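Local coordinates for protein nicotinate phosphoribosyltransferase (PDB 1VLP) that catalyses the ATP-dependent formation of nicotinate ribonucleotide from nicotinate and phosphoribosyl diphosphate, the first step of NAD synthesis from nicotinic acid, at residues 304-309 with 335-340. Sequence-based numbering, arbitrary orientation.
Sequences GVRQDS and IICYSD
The hydroxyl oxygen of S339 sits among three groups of strand 304-307 and the turn after it. R306 NE donates to S339 OG over 2.9 Å, nearly straight at 166° and in the guanidinium plane, while Q307 O and D308 OD1 both lie 3.2 Å from the same S339 OG. With chi1 at 67°, S339 OG stands between its own backbone N and carbonyl carbon, turned to the R306 edge. The guanidinium is also tied to D308 by a salt bridge, R306 NH2 to D308 OD1 at 3.3 Å, whose hydrogen bond is weak, and the other carboxylate oxygen of D308 bonds to H244. An alanine in place of R306 would remove the guanidinium and probably leave S339 OG without this donor and D308 OD1 without its positive mate, with S339 less firmly fixed in rotation.

Behind this cluster the strands run parallel, joined by alternating backbone bonds, the shortest from Q307 N to C337 O at 2.7 Å; one residue past the end of strand 335-338, S339 N still donates to Q307 O. On the face opposite R306, V305 and I336 lie side by side, and I336 CG2 rests over the rim of the Y338 ring. The Q307 chain bends at chi2 (-82°), and its OE1 lies at the edge of that ring, 3.4 Å from Y338 CD1. Two waters link the Q307 amide to D340: one donates to OE1 and accepts from D340 N, the other accepts from NE2 and donates to D340 OD2.

Helix 312-326 connects the strands in a beta-alpha-beta unit, and R306, with T241 beside it and F189 near S339, probably helps bind nicotinate at the C-terminal strand ends, where TIM-barrel-like phosphoribosyltransferases of type II carry their active site.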
loop_
_atom_site.group_PDB
_atom_site.type_symbol
_atom_site.label_atom_id
_atom_site.label_comp_id
_atom_site.label_asym_id
_atom_site.label_seq_id
_atom_site.Cartn_x
_atom_site.Cartn_y
_atom_site.Cartn_z
ATOM N N GLY A 304 -2.391 14.285 10.549
ATOM C CA GLY A 304 -3.680 13.680 10.462
ATOM C C GLY A 304 -3.591 12.177 10.577
ATOM O O GLY A 304 -2.598 11.607 11.075
ATOM N N VAL A 305 -4.670 11.549 10.136
ATOM C CA VAL A 305 -4.880 10.130 10.278
ATOM C C VAL A 305 -5.281 9.555 8.923
ATOM O O VAL A 305 -5.854 10.262 8.081
ATOM C CB VAL A 305 -5.970 9.749 11.305
ATOM C CG1 VAL A 305 -5.525 10.058 12.761
ATOM C CG2 VAL A 305 -7.309 10.409 10.962
ATOM N N ARG A 306 -4.927 8.297 8.708
ATOM C CA ARG A 306 -5.359 7.547 7.489
ATOM C C ARG A 306 -6.472 6.551 7.898
ATOM O O ARG A 306 -6.300 5.743 8.842
ATOM C CB ARG A 306 -4.170 6.830 6.773
ATOM C CG ARG A 306 -4.519 6.207 5.355
ATOM C CD ARG A 306 -3.255 5.465 4.771
ATOM N NE ARG A 306 -3.629 4.104 4.344
ATOM C CZ ARG A 306 -2.860 3.030 4.443
ATOM N NH1 ARG A 306 -1.615 3.104 4.923
ATOM N NH2 ARG A 306 -3.337 1.861 4.028
ATOM N N GLN A 307 -7.616 6.643 7.203
ATOM C CA GLN A 307 -8.772 5.768 7.406
ATOM C C GLN A 307 -8.681 4.592 6.382
ATOM O O GLN A 307 -8.605 4.818 5.185
ATOM C CB GLN A 307 -10.055 6.548 7.269
ATOM C CG GLN A 307 -11.350 5.762 7.545
ATOM C CD GLN A 307 -11.829 4.947 6.386
ATOM O OE1 GLN A 307 -11.909 5.440 5.241
ATOM N NE2 GLN A 307 -12.222 3.704 6.670
ATOM N N ASP A 308 -8.625 3.367 6.884
ATOM C CA ASP A 308 -8.357 2.207 6.073
ATOM C C ASP A 308 -9.327 1.046 6.306
ATOM O O ASP A 308 -9.232 0.034 5.585
ATOM C CB ASP A 308 -6.939 1.729 6.369
ATOM C CG ASP A 308 -6.362 0.849 5.260
ATOM O OD1 ASP A 308 -6.545 1.172 4.056
ATOM O OD2 ASP A 308 -5.703 -0.146 5.631
ATOM N N SER A 309 -10.172 1.131 7.334
ATOM C CA SER A 309 -11.192 0.116 7.574
ATOM C C SER A 309 -12.380 0.634 8.356
ATOM O O SER A 309 -12.369 1.731 8.920
ATOM C CB SER A 309 -10.630 -1.075 8.347
ATOM O OG SER A 309 -10.279 -0.724 9.678
ATOM N N ILE A 335 -6.076 16.326 8.992
ATOM C CA ILE A 335 -6.457 15.636 7.780
ATOM C C ILE A 335 -6.948 14.233 8.135
ATOM O O ILE A 335 -6.357 13.566 8.976
ATOM C CB ILE A 335 -5.209 15.483 6.786
ATOM C CG1 ILE A 335 -4.795 16.865 6.315
ATOM C CG2 ILE A 335 -5.546 14.584 5.606
ATOM C CD1 ILE A 335 -3.397 16.918 5.667
ATOM N N ILE A 336 -8.027 13.784 7.478
ATOM C CA ILE A 336 -8.312 12.385 7.306
ATOM C C ILE A 336 -8.078 11.996 5.850
ATOM O O ILE A 336 -8.591 12.613 4.929
ATOM C CB ILE A 336 -9.776 11.960 7.690
ATOM C CG1 ILE A 336 -10.094 12.338 9.128
ATOM C CG2 ILE A 336 -9.964 10.478 7.461
ATOM C CD1 ILE A 336 -11.470 12.010 9.555
ATOM N N CYS A 337 -7.242 10.995 5.675
ATOM C CA CYS A 337 -7.000 10.417 4.350
ATOM C C CYS A 337 -7.765 9.078 4.253
ATOM O O CYS A 337 -7.491 8.149 4.989
ATOM C CB CYS A 337 -5.524 10.166 4.172
ATOM S SG CYS A 337 -5.225 9.417 2.544
ATOM N N TYR A 338 -8.760 9.044 3.386
ATOM C CA TYR A 338 -9.595 7.893 3.153
ATOM C C TYR A 338 -8.946 7.058 2.042
ATOM O O TYR A 338 -8.679 7.574 0.943
ATOM C CB TYR A 338 -10.967 8.347 2.684
ATOM C CG TYR A 338 -11.699 9.239 3.668
ATOM C CD1 TYR A 338 -12.496 8.727 4.657
ATOM C CD2 TYR A 338 -11.565 10.615 3.600
ATOM C CE1 TYR A 338 -13.162 9.559 5.531
ATOM C CE2 TYR A 338 -12.204 11.466 4.494
ATOM C CZ TYR A 338 -13.012 10.923 5.467
ATOM O OH TYR A 338 -13.642 11.791 6.317
ATOM N N SER A 339 -8.672 5.792 2.343
ATOM C CA SER A 339 -7.890 4.983 1.399
ATOM C C SER A 339 -8.394 3.564 1.155
ATOM O O SER A 339 -7.651 2.758 0.576
ATOM C CB SER A 339 -6.421 4.947 1.876
ATOM O OG SER A 339 -6.301 4.224 3.102
ATOM N N ASP A 340 -9.599 3.238 1.620
ATOM C CA ASP A 340 -10.092 1.845 1.593
ATOM C C ASP A 340 -11.057 1.665 0.444
ATOM O O ASP A 340 -12.236 2.001 0.589
ATOM C CB ASP A 340 -10.777 1.486 2.913
ATOM C CG ASP A 340 -11.275 0.031 2.957
ATOM O OD1 ASP A 340 -10.770 -0.805 2.150
ATOM O OD2 ASP A 340 -12.165 -0.257 3.787
HETATM O O HOH W 1 -11.850 4.814 2.634
HETATM O O HOH W 2 -13.547 1.870 4.917
#